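Side-chain contacts in histone RNA hairpin-binding protein (PDB 4TV0), which binds the stem-loop of histone mRNA and takes part in histone pre-mRNA 3' processing, coupling histone mRNA production to the cell cycle: residues K17-D20 and Y21-T25; P9-L12 and S13-Q16. The protein carries 2 engineered substitutions. All blocks are in the same frame, centred on the assembly; numbering follows the deposited sequence.

Interaction 1. Residues K17-D20 and Y21-T25. With nucleotides of chain B.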
loop_
_atom_site.group_PDB
_atom_site.type_symbol
_atom_site.label_atom_id
_atom_site.label_comp_id
_atom_site.label_asym_id
_atom_site.label_seq_id
_atom_site.Cartn_x
_atom_site.Cartn_y
_atom_site.Cartn_z
ATOM N N LYS A 17 -6.044 0.984 2.401
ATOM C CA LYS A 17 -6.312 2.289 2.971
ATOM C C LYS A 17 -5.170 3.215 2.589
ATOM O O LYS A 17 -5.392 4.334 2.140
ATOM C CB LYS A 17 -6.474 2.182 4.499
ATOM C CG LYS A 17 -7.080 3.396 5.212
ATOM C CD LYS A 17 -6.825 3.342 6.726
ATOM C CE LYS A 17 -6.981 4.713 7.399
ATOM N NZ LYS A 17 -6.151 4.845 8.647
ATOM N N GLN A 18 -3.944 2.734 2.759
ATOM C CA GLN A 18 -2.762 3.459 2.308
ATOM C C GLN A 18 -2.897 3.833 0.827
ATOM O O GLN A 18 -2.550 4.941 0.407
ATOM C CB GLN A 18 -1.517 2.594 2.483
ATOM C CG GLN A 18 -1.087 2.355 3.906
ATOM C CD GLN A 18 -0.090 1.211 4.013
ATOM O OE1 GLN A 18 -0.365 0.087 3.577
ATOM N NE2 GLN A 18 1.076 1.494 4.572
ATOM N N ILE A 19 -3.401 2.884 0.045
ATOM C CA ILE A 19 -3.635 3.086 -1.372
ATOM C C ILE A 19 -4.699 4.138 -1.609
ATOM O O ILE A 19 -4.469 5.083 -2.355
ATOM C CB ILE A 19 -4.047 1.783 -2.052
ATOM C CG1 ILE A 19 -2.817 0.903 -2.253
ATOM C CG2 ILE A 19 -4.724 2.056 -3.385
ATOM C CD1 ILE A 19 -3.168 -0.546 -2.556
ATOM N N ASP A 20 -5.851 3.973 -0.964
ATOM C CA ASP A 20 -6.926 4.951 -1.064
ATOM C C ASP A 20 -6.410 6.350 -0.795
ATOM O O ASP A 20 -6.587 7.239 -1.611
ATOM C CB ASP A 20 -8.078 4.607 -0.122
ATOM C CG ASP A 20 -8.949 3.513 -0.671
ATOM O OD1 ASP A 20 -8.549 2.897 -1.682
ATOM O OD2 ASP A 20 -10.032 3.260 -0.107
ATOM N N TYR A 21 -5.753 6.524 0.342
ATOM C CA TYR A 21 -5.058 7.763 0.647
ATOM C C TYR A 21 -4.261 8.274 -0.553
ATOM O O TYR A 21 -4.298 9.465 -0.867
ATOM C CB TYR A 21 -4.112 7.575 1.835
ATOM C CG TYR A 21 -4.736 7.842 3.185
ATOM C CD1 TYR A 21 -6.113 7.790 3.355
ATOM C CD2 TYR A 21 -3.941 8.169 4.289
ATOM C CE1 TYR A 21 -6.691 8.033 4.594
ATOM C CE2 TYR A 21 -4.500 8.429 5.520
ATOM C CZ TYR A 21 -5.885 8.356 5.675
ATOM O OH TYR A 21 -6.468 8.604 6.908
ATOM N N GLY A 22 -3.544 7.372 -1.215
ATOM C CA GLY A 22 -2.728 7.746 -2.358
ATOM C C GLY A 22 -3.560 8.253 -3.522
ATOM O O GLY A 22 -3.428 9.386 -3.947
ATOM N N LYS A 23 -4.442 7.415 -4.039
ATOM C CA LYS A 23 -5.300 7.850 -5.119
ATOM C C LYS A 23 -6.476 8.665 -4.591
ATOM O O LYS A 23 -7.627 8.431 -4.951
ATOM C CB LYS A 23 -5.759 6.670 -5.985
ATOM C CG LYS A 23 -6.451 5.535 -5.262
ATOM C CD LYS A 23 -6.810 4.422 -6.245
ATOM C CE LYS A 23 -5.572 3.926 -7.001
ATOM N NZ LYS A 23 -5.943 3.118 -8.207
ATOM N N ASN A 24 -6.162 9.619 -3.723
ATOM C CA ASN A 24 -7.119 10.612 -3.242
ATOM C C ASN A 24 -6.486 11.995 -3.397
ATOM O O ASN A 24 -7.178 13.013 -3.353
ATOM C CB ASN A 24 -7.520 10.330 -1.783
ATOM C CG ASN A 24 -8.430 11.403 -1.192
ATOM O OD1 ASN A 24 -7.952 12.378 -0.607
ATOM N ND2 ASN A 24 -9.748 11.217 -1.324
ATOM N N THR A 25 -5.169 12.011 -3.620
ATOM C CA THR A 25 -4.412 13.246 -3.827
ATOM C C THR A 25 -4.796 14.014 -5.115
ATOM O O THR A 25 -5.747 13.654 -5.816
ATOM C CB THR A 25 -2.890 12.970 -3.855
ATOM O OG1 THR A 25 -2.575 12.101 -4.951
ATOM C CG2 THR A 25 -2.423 12.342 -2.552
ATOM P P U B 14 -5.986 9.308 11.594
ATOM O OP1 U B 14 -7.031 10.144 12.250
ATOM O OP2 U B 14 -6.206 7.856 11.365
ATOM O "O5'" U B 14 -5.627 9.938 10.173
ATOM C "C5'" U B 14 -5.576 11.351 9.988
ATOM C "C4'" U B 14 -4.342 11.764 9.223
ATOM O "O4'" U B 14 -4.366 11.152 7.902
ATOM C "C3'" U B 14 -4.159 13.272 8.999
ATOM O "O3'" U B 14 -2.790 13.634 9.191
ATOM C "C2'" U B 14 -4.544 13.458 7.527
ATOM O "O2'" U B 14 -3.898 14.525 6.873
ATOM C "C1'" U B 14 -4.118 12.135 6.915
ATOM N N1 U B 14 -4.881 11.800 5.709
ATOM C C2 U B 14 -4.156 11.582 4.561
ATOM O O2 U B 14 -2.947 11.629 4.554
ATOM N N3 U B 14 -4.894 11.293 3.444
ATOM C C4 U B 14 -6.270 11.210 3.390
ATOM O O4 U B 14 -6.818 10.934 2.321
ATOM C C5 U B 14 -6.954 11.461 4.625
ATOM C C6 U B 14 -6.255 11.755 5.723
#
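One face of the Tyr21 ring is laid against the base of U14 of chain B, while the rest of the residue is held by the preceding turn of helix 9-22. Uracil and phenol are nearly parallel, and N3 of U14 of chain B sits 3.3 Å above the ring plane of Tyr21, over its centre. The overlap runs the length of the ring: Tyr21 CD1 is near C4 of the base, and Tyr21 OH ends close to C6 and to the ribose O4'. Tyr21 also packs on another uracil base of the RNA. At the edge of the ring, near its plane, is the backbone carbon of Asp20.

Lys17, one turn back, runs alongside Tyr21 and points the same way. Its CG is anti to the backbone N (chi1 -166°), and the extended chain brings CE to 4.0 Å from Tyr21 OH. NZ of Lys17 stands 4.1 Å from OP2 of U14 of chain B, a separation at which its charge would probably still favour the phosphate. The backbone end of the tyrosine is fixed by Tyr21 N, which donates to Lys17 O over 2.9 Å in an almost straight bond (170°).

On another side of the helix, Ile19 and Lys23 also lie side by side, with CG2 of Ile19 4.2 Å from CE of Lys23. Lys23 N still bonds to Ile19 O, but this residue is the first to leave helical geometry and centres an inverse gamma turn. Beyond it, Thr25 OG1 donates to Gly22 O at 3.0 Å, and Thr25 N gives the same oxygen a second bond.

This part of the chain packs on helix 56-67 through Gln18, whose NE2 is hydrogen-bonded to Asp60 and whose side chain touches Phe59 and Val63, and, beyond the helix, through Thr25, which touches Arg67.

Interaction 2. Residues P9-L12 and S13-Q16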
loop_
_atom_site.group_PDB
_atom_site.type_symbol
_atom_site.label_atom_id
_atom_site.label_comp_id
_atom_site.label_asym_id
_atom_site.label_seq_id
_atom_site.Cartn_x
_atom_site.Cartn_y
_atom_site.Cartn_z
ATOM N N PRO A 9 -7.380 -10.460 6.444
ATOM C CA PRO A 9 -8.231 -9.289 6.212
ATOM C C PRO A 9 -7.749 -8.000 6.878
ATOM O O PRO A 9 -8.179 -6.912 6.486
ATOM C CB PRO A 9 -9.594 -9.730 6.770
ATOM C CG PRO A 9 -9.566 -11.212 6.674
ATOM C CD PRO A 9 -8.138 -11.590 6.998
ATOM N N ALA A 10 -6.879 -8.093 7.872
ATOM C CA ALA A 10 -6.430 -6.860 8.517
ATOM C C ALA A 10 -5.310 -6.230 7.714
ATOM O O ALA A 10 -5.250 -5.013 7.584
ATOM C CB ALA A 10 -6.004 -7.096 9.948
ATOM N N ILE A 11 -4.437 -7.061 7.161
ATOM C CA ILE A 11 -3.375 -6.565 6.302
ATOM C C ILE A 11 -3.954 -5.989 5.000
ATOM O O ILE A 11 -3.635 -4.861 4.610
ATOM C CB ILE A 11 -2.342 -7.648 6.003
ATOM C CG1 ILE A 11 -1.733 -8.184 7.294
ATOM C CG2 ILE A 11 -1.229 -7.115 5.101
ATOM C CD1 ILE A 11 -0.564 -9.104 7.037
ATOM N N LEU A 12 -4.837 -6.741 4.352
ATOM C CA LEU A 12 -5.462 -6.264 3.115
ATOM C C LEU A 12 -6.157 -4.912 3.273
ATOM O O LEU A 12 -5.956 -4.005 2.466
ATOM C CB LEU A 12 -6.444 -7.291 2.547
ATOM C CG LEU A 12 -5.765 -8.507 1.914
ATOM C CD1 LEU A 12 -6.761 -9.402 1.177
ATOM C CD2 LEU A 12 -4.644 -8.020 1.002
ATOM N N SER A 13 -6.962 -4.769 4.320
ATOM C CA SER A 13 -7.722 -3.538 4.481
ATOM C C SER A 13 -6.830 -2.329 4.804
ATOM O O SER A 13 -7.113 -1.223 4.352
ATOM C CB SER A 13 -8.825 -3.705 5.519
ATOM O OG SER A 13 -8.264 -3.895 6.790
ATOM N N ARG A 14 -5.756 -2.533 5.565
ATOM C CA ARG A 14 -4.840 -1.442 5.858
ATOM C C ARG A 14 -4.067 -1.078 4.593
ATOM O O ARG A 14 -3.739 0.083 4.345
ATOM C CB ARG A 14 -3.835 -1.831 6.951
ATOM C CG ARG A 14 -2.623 -0.883 7.041
ATOM C CD ARG A 14 -1.576 -1.266 8.115
ATOM N NE ARG A 14 -0.728 -2.385 7.703
ATOM C CZ ARG A 14 -0.803 -3.610 8.220
ATOM N NH1 ARG A 14 -1.677 -3.855 9.185
ATOM N NH2 ARG A 14 -0.004 -4.589 7.783
ATOM N N ARG A 15 -3.732 -2.084 3.804
ATOM C CA ARG A 15 -2.974 -1.808 2.607
ATOM C C ARG A 15 -3.872 -1.033 1.639
ATOM O O ARG A 15 -3.424 -0.109 0.960
ATOM C CB ARG A 15 -2.440 -3.090 1.982
ATOM C CG ARG A 15 -1.273 -3.696 2.736
ATOM C CD ARG A 15 -0.806 -4.967 2.019
ATOM N NE ARG A 15 0.345 -5.606 2.647
ATOM C CZ ARG A 15 0.844 -6.770 2.241
ATOM N NH1 ARG A 15 0.310 -7.414 1.203
ATOM N NH2 ARG A 15 1.893 -7.286 2.853
ATOM N N GLN A 16 -5.151 -1.379 1.622
ATOM C CA GLN A 16 -6.086 -0.753 0.711
ATOM C C GLN A 16 -6.266 0.707 1.120
ATOM O O GLN A 16 -6.565 1.563 0.291
ATOM C CB GLN A 16 -7.410 -1.516 0.744
ATOM C CG GLN A 16 -8.457 -1.026 -0.235
ATOM C CD GLN A 16 -7.887 -0.749 -1.618
ATOM O OE1 GLN A 16 -7.579 -1.674 -2.384
ATOM N NE2 GLN A 16 -7.742 0.533 -1.946
#
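Ile11 meets Arg14 and Arg15 on the first turns of alpha-helix 9-22 in the RNA-binding domain. The van der Waals contacts use both branches of Ile11. CG2 lies over one face of the Arg15 guanidinium, offset toward the rim and 3.3 Å from NE. Arg14, bent at chi3, brings its own guanidinium over Ile11 CA, with NH2 3.9 Å from Ile11 CG2 and 4.0 Å from Ile11 CG1.

The polar partners of both guanidinium groups lie outside this turn. NH1 of Arg15 is hydrogen-bonded to the carbonyls of Lys50 and Gly52, and the group makes a cation-pi contact with Phe59; Arg14 NH2 has a long, weak ion pair with an RNA phosphate. A leucine in place of Arg15 would probably leave those two carbonyls without their donor and Phe59 without its cation, weakening the tie of the helix to residues 50-52.

The backbone N-H groups of Ser13, Arg14, Arg15 and Gln16 each donate to the carbonyl four residues earlier, with Arg15 N 2.9 Å from Ile11 O. Ser13 adds a side-chain bond: with chi1 at 67°, its OG turns back and donates to Pro9 O over 3.0 Å in the carbonyl plane, while Ser13 N approaches from above that plane.

Interactions 1 and 2 are consecutive parts of helix 9-22, with centres 13 Å apart and segments that adjoin at Gln16 and Lys17. A weak hydrogen bond from Gln16 NE2 to Asp20 OD1 spans the junction. Their shares in RNA binding differ: residues 21-25 offer an aromatic ring to the bases of the hairpin, whereas in interaction 2 only Arg14 is near the RNA, the nearest atoms being about 4 Å apart. Phe59 of helix 56-67 is common to both, touched by Gln18 from interaction 1 and by Arg15 from interaction 2. The bound calcium ion lies about 11 Å from the Arg15 side chain.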